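Local coordinates for protein LbaCas13a H328A (C2c2) (Lachnospiraceae bacterium NK4A179, PDB 5WLH) that binds a pre-crRNA and, as an A-cleaving CRISPR-Cas13a nuclease, probably uses the mature guide to find and cut target RNA, at residues 1181-1186 and 1198-1203; 1154-1158 and 1169-1175. All blocks are in the same frame, centred on the assembly; numbering follows the deposited sequence.

Contact 1: 1181-1186 and 1198-1203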
loop_
_atom_site.group_PDB
_atom_site.type_symbol
_atom_site.label_atom_id
_atom_site.label_comp_id
_atom_site.label_asym_id
_atom_site.label_seq_id
_atom_site.Cartn_x
_atom_site.Cartn_y
_atom_site.Cartn_z
ATOM N N ILE A 1181 2.957 16.604 16.650
ATOM C CA ILE A 1181 4.147 15.931 17.172
ATOM C C ILE A 1181 4.013 15.813 18.682
ATOM O O ILE A 1181 3.972 16.826 19.395
ATOM C CB ILE A 1181 5.437 16.655 16.785
ATOM C CG1 ILE A 1181 5.636 16.604 15.274
ATOM C CG2 ILE A 1181 6.650 16.014 17.481
ATOM C CD1 ILE A 1181 6.681 17.607 14.787
ATOM N N ASN A 1182 3.905 14.575 19.157
ATOM C CA ASN A 1182 3.862 14.284 20.582
ATOM C C ASN A 1182 5.165 14.731 21.209
ATOM O O ASN A 1182 6.235 14.270 20.808
ATOM C CB ASN A 1182 3.657 12.781 20.788
ATOM C CG ASN A 1182 3.151 12.422 22.172
ATOM O OD1 ASN A 1182 3.251 13.209 23.123
ATOM N ND2 ASN A 1182 2.597 11.220 22.291
ATOM N N GLY A 1183 5.080 15.644 22.178
ATOM C CA GLY A 1183 6.258 16.146 22.851
ATOM C C GLY A 1183 6.684 17.534 22.427
ATOM O O GLY A 1183 7.609 18.086 23.024
ATOM N N LEU A 1184 6.054 18.109 21.408
ATOM C CA LEU A 1184 6.413 19.442 20.960
ATOM C C LEU A 1184 5.474 20.443 21.614
ATOM O O LEU A 1184 4.261 20.407 21.345
ATOM C CB LEU A 1184 6.317 19.529 19.433
ATOM C CG LEU A 1184 6.963 20.707 18.716
ATOM C CD1 LEU A 1184 8.432 20.913 19.150
ATOM C CD2 LEU A 1184 6.871 20.471 17.202
ATOM N N PRO A 1185 5.969 21.329 22.478
ATOM C CA PRO A 1185 5.088 22.299 23.153
ATOM C C PRO A 1185 4.371 23.228 22.186
ATOM O O PRO A 1185 4.905 23.614 21.144
ATOM C CB PRO A 1185 6.062 23.093 24.030
ATOM C CG PRO A 1185 7.183 22.135 24.310
ATOM C CD PRO A 1185 7.335 21.342 23.035
ATOM N N LEU A 1186 3.180 23.665 22.595
ATOM C CA LEU A 1186 2.433 24.668 21.859
ATOM C C LEU A 1186 2.247 25.884 22.768
ATOM O O LEU A 1186 2.047 25.732 23.981
ATOM C CB LEU A 1186 1.090 24.111 21.405
ATOM C CG LEU A 1186 0.475 24.767 20.170
ATOM C CD1 LEU A 1186 -0.204 23.721 19.302
ATOM C CD2 LEU A 1186 -0.512 25.844 20.601
ATOM N N VAL A 1198 2.815 27.926 27.798
ATOM C CA VAL A 1198 3.353 26.922 26.887
ATOM C C VAL A 1198 3.052 25.559 27.489
ATOM O O VAL A 1198 3.212 25.361 28.699
ATOM C CB VAL A 1198 4.860 27.122 26.635
ATOM C CG1 VAL A 1198 5.654 27.129 27.939
ATOM C CG2 VAL A 1198 5.399 26.048 25.668
ATOM N N SER A 1199 2.557 24.637 26.659
ATOM C CA SER A 1199 2.229 23.304 27.132
ATOM C C SER A 1199 3.495 22.459 27.266
ATOM O O SER A 1199 4.591 22.869 26.875
ATOM C CB SER A 1199 1.266 22.628 26.167
ATOM O OG SER A 1199 1.921 22.417 24.923
ATOM N N ASP A 1200 3.337 21.259 27.812
ATOM C CA ASP A 1200 4.467 20.340 27.832
ATOM C C ASP A 1200 4.605 19.585 26.516
ATOM O O ASP A 1200 5.567 18.833 26.338
ATOM C CB ASP A 1200 4.375 19.368 29.031
ATOM C CG ASP A 1200 3.188 18.400 28.966
ATOM O OD1 ASP A 1200 2.432 18.377 27.980
ATOM O OD2 ASP A 1200 2.999 17.642 29.945
ATOM N N GLY A 1201 3.670 19.780 25.588
ATOM C CA GLY A 1201 3.741 19.156 24.286
ATOM C C GLY A 1201 3.180 17.760 24.214
ATOM O O GLY A 1201 3.060 17.217 23.107
ATOM N N LYS A 1202 2.825 17.158 25.347
ATOM C CA LYS A 1202 2.357 15.783 25.377
ATOM C C LYS A 1202 0.840 15.678 25.359
ATOM O O LYS A 1202 0.303 14.569 25.347
ATOM C CB LYS A 1202 2.927 15.068 26.605
ATOM C CG LYS A 1202 4.444 15.133 26.679
ATOM C CD LYS A 1202 4.976 14.508 27.967
ATOM C CE LYS A 1202 6.502 14.426 27.936
ATOM N NZ LYS A 1202 7.113 14.673 29.273
ATOM N N GLU A 1203 0.136 16.801 25.341
ATOM C CA GLU A 1203 -1.311 16.748 25.278
ATOM C C GLU A 1203 -1.764 16.181 23.927
ATOM O O GLU A 1203 -0.982 16.067 22.976
ATOM C CB GLU A 1203 -1.906 18.137 25.530
ATOM C CG GLU A 1203 -1.572 19.186 24.475
ATOM C CD GLU A 1203 -0.236 19.893 24.684
ATOM O OE1 GLU A 1203 0.658 19.387 25.412
ATOM O OE2 GLU A 1203 -0.065 20.973 24.094
#
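Two backbone points and one hydroxyl hold 1181-1186 to 1198-1203. Gly1183 N donates to Gly1201 O (2.7 Å, 154°). At the other end Ser1199 N donates to Leu1186 O (2.9 Å, 167°), while Leu1186 N donates almost linearly to Ser1199 OG (2.9 Å, 173°). Ser1199 OG also accepts from Gly1201 N (3.2 Å), an ST turn, and donates to Glu1203 OE2 (2.6 Å). An Asx turn, Lys1202 N to Asp1200 OD1 (2.9 Å), folds the next residues. Both glycines are explained by geometry: Gly1183 (phi/psi 104/-7) is the third residue of a type II turn from Ile1181 to Leu1184, and a CB on Gly1201 would collide with Leu1184 C at 2.6 Å. Packing is slight, chiefly Pro1185 CB on Val1198 CG2 (3.4 Å). Outside, Lys1208 NZ bonds both Leu1184 O and Gly1201 O, and Asn1182 ND2 reaches Arg603 O. Arg603 opens a sequence matching the R-x4-H motif of HEPN nucleases, so the turn probably borders that region. With 363 Å² buried, the chemistry implies two irregular loops joined mainly by main-chain bonding and the Ser1199 hydroxyl, with an ST turn at Ser1199, an Asx turn at Asp1200 and little apolar packing between them.

Contact 2: 1154-1158 and 1169-1175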
loop_
_atom_site.group_PDB
_atom_site.type_symbol
_atom_site.label_atom_id
_atom_site.label_comp_id
_atom_site.label_asym_id
_atom_site.label_seq_id
_atom_site.Cartn_x
_atom_site.Cartn_y
_atom_site.Cartn_z
ATOM N N THR A 1154 2.180 37.935 15.693
ATOM C CA THR A 1154 2.402 36.616 16.281
ATOM C C THR A 1154 2.231 35.477 15.283
ATOM O O THR A 1154 2.552 34.329 15.612
ATOM C CB THR A 1154 1.466 36.384 17.461
ATOM O OG1 THR A 1154 0.105 36.539 17.027
ATOM C CG2 THR A 1154 1.777 37.359 18.604
ATOM N N TYR A 1155 1.726 35.767 14.088
ATOM C CA TYR A 1155 1.772 34.788 13.009
ATOM C C TYR A 1155 3.208 34.502 12.595
ATOM O O TYR A 1155 3.555 33.351 12.288
ATOM C CB TYR A 1155 0.964 35.322 11.832
ATOM C CG TYR A 1155 0.810 34.406 10.642
ATOM C CD1 TYR A 1155 -0.213 33.474 10.596
ATOM C CD2 TYR A 1155 1.643 34.527 9.545
ATOM C CE1 TYR A 1155 -0.389 32.648 9.492
ATOM C CE2 TYR A 1155 1.477 33.714 8.431
ATOM C CZ TYR A 1155 0.453 32.787 8.414
ATOM O OH TYR A 1155 0.286 31.980 7.310
ATOM N N VAL A 1156 4.055 35.539 12.577
ATOM C CA VAL A 1156 5.436 35.408 12.127
ATOM C C VAL A 1156 6.363 35.094 13.291
ATOM O O VAL A 1156 7.297 34.301 13.155
ATOM C CB VAL A 1156 5.870 36.698 11.396
ATOM C CG1 VAL A 1156 7.291 36.571 10.837
ATOM C CG2 VAL A 1156 4.884 37.050 10.298
ATOM N N THR A 1157 6.110 35.693 14.452
ATOM C CA THR A 1157 7.067 35.646 15.547
ATOM C C THR A 1157 6.331 35.510 16.868
ATOM O O THR A 1157 5.445 36.315 17.168
ATOM C CB THR A 1157 7.926 36.922 15.555
ATOM O OG1 THR A 1157 8.715 36.974 14.354
ATOM C CG2 THR A 1157 8.840 36.949 16.766
ATOM N N LEU A 1158 6.703 34.514 17.663
ATOM C CA LEU A 1158 6.219 34.404 19.031
ATOM C C LEU A 1158 7.346 34.784 19.978
ATOM O O LEU A 1158 8.459 34.270 19.864
ATOM C CB LEU A 1158 5.727 32.993 19.349
ATOM C CG LEU A 1158 4.294 32.633 18.969
ATOM C CD1 LEU A 1158 4.161 31.112 18.916
ATOM C CD2 LEU A 1158 3.277 33.245 19.939
ATOM N N ASN A 1169 10.655 32.326 15.586
ATOM C CA ASN A 1169 10.530 32.945 14.279
ATOM C C ASN A 1169 9.993 31.906 13.301
ATOM O O ASN A 1169 10.407 30.745 13.334
ATOM C CB ASN A 1169 11.886 33.473 13.811
ATOM C CG ASN A 1169 12.485 34.499 14.794
ATOM O OD1 ASN A 1169 11.989 35.618 14.907
ATOM N ND2 ASN A 1169 13.531 34.105 15.513
ATOM N N GLY A 1170 9.061 32.315 12.448
ATOM C CA GLY A 1170 8.289 31.317 11.708
ATOM C C GLY A 1170 7.261 30.638 12.591
ATOM O O GLY A 1170 7.014 29.426 12.448
ATOM N N ALA A 1171 6.647 31.404 13.495
ATOM C CA ALA A 1171 5.823 30.846 14.561
ATOM C C ALA A 1171 4.703 29.979 14.017
ATOM O O ALA A 1171 4.443 28.900 14.558
ATOM C CB ALA A 1171 5.223 31.967 15.413
ATOM N N ILE A 1172 4.011 30.446 12.965
ATOM C CA ILE A 1172 2.879 29.681 12.444
ATOM C C ILE A 1172 3.328 28.282 12.051
ATOM O O ILE A 1172 2.616 27.308 12.286
ATOM C CB ILE A 1172 2.202 30.404 11.265
ATOM C CG1 ILE A 1172 1.059 29.543 10.685
ATOM C CG2 ILE A 1172 3.175 30.710 10.188
ATOM C CD1 ILE A 1172 -0.089 29.362 11.601
ATOM N N LEU A 1173 4.529 28.163 11.486
ATOM C CA LEU A 1173 5.003 26.849 11.054
ATOM C C LEU A 1173 5.318 25.966 12.248
ATOM O O LEU A 1173 4.962 24.784 12.266
ATOM C CB LEU A 1173 6.240 27.001 10.169
ATOM C CG LEU A 1173 6.095 27.876 8.941
ATOM C CD1 LEU A 1173 7.440 27.977 8.219
ATOM C CD2 LEU A 1173 4.995 27.340 8.023
ATOM N N TYR A 1174 5.996 26.527 13.251
ATOM C CA TYR A 1174 6.232 25.802 14.490
ATOM C C TYR A 1174 4.915 25.304 15.072
ATOM O O TYR A 1174 4.781 24.132 15.439
ATOM C CB TYR A 1174 6.958 26.718 15.500
ATOM C CG TYR A 1174 7.096 26.054 16.850
ATOM C CD1 TYR A 1174 6.067 26.106 17.788
ATOM C CD2 TYR A 1174 8.239 25.335 17.167
ATOM C CE1 TYR A 1174 6.177 25.455 19.002
ATOM C CE2 TYR A 1174 8.370 24.682 18.396
ATOM C CZ TYR A 1174 7.340 24.757 19.307
ATOM O OH TYR A 1174 7.451 24.089 20.501
ATOM N N GLN A 1175 3.924 26.197 15.161
ATOM C CA GLN A 1175 2.686 25.860 15.846
ATOM C C GLN A 1175 1.890 24.824 15.072
ATOM O O GLN A 1175 1.205 23.992 15.682
ATOM C CB GLN A 1175 1.868 27.132 16.084
ATOM C CG GLN A 1175 2.615 28.104 17.041
ATOM C CD GLN A 1175 2.270 27.823 18.485
ATOM O OE1 GLN A 1175 2.952 27.062 19.164
ATOM N NE2 GLN A 1175 1.169 28.384 18.942
#
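This is a helix-end to helix-start contact at the base of a beta hairpin: helix 1153-1156 runs into strand 1157-1160, and strand 1166-1169 leads through Gly1170, at the N-cap position, into helix 1171-1180. Carbonyls at the end of the first helix meet amides at the start of the second. Val1156 O accepts from Ala1171 N (3.0 Å, 169°) and weakly from Gly1170 N (2.7 Å, 124°); Tyr1155 O accepts from Ile1172 N (3.0 Å, 141°). The strands start beside this junction, with Thr1157 and Asn1169 as an antiparallel non-hydrogen-bonded pair, CA to CA 4.6 Å. Apolar groups fill in: Ile1172 CG2 lies 3.9 Å from the Tyr1155 ring centroid, 14° off its normal, a CH-pi contact, and Leu1158 CG meets Ala1171 CB at 3.7 Å. Around the junction, Tyr1155 and Ile1172 pack on Leu1145 of helix 1106-1145, Leu1158 and Ala1171 on Tyr1215 of helix 1205-1216, and strand 470-472 runs parallel to strand 1166-1169, completing a three-stranded mixed sheet.

Overall arrangement
The two contacts follow one another along the chain, with helix 1171-1180 between them: its start belongs to contact 2, and contact 1 begins in the loop after its end. Their centres lie 15 Å apart, and they touch directly, Tyr1174 OH to Pro1185 O at 2.7 Å being a probable hydrogen bond and Leu1184 CD1 packing on Tyr1174 OH at 3.6 Å. Both are partly buried, but contact 1 includes exposed residues, Asp1200 and Lys1202, and contact 2 none. Contact 1 relies on loop backbone and hydroxyl bonding, whereas contact 2 adds aromatic and aliphatic packing to its helix-end bonds. Helix 1205-1216 borders both; the RNA stays about 17 and 18 Å from their nearest atoms.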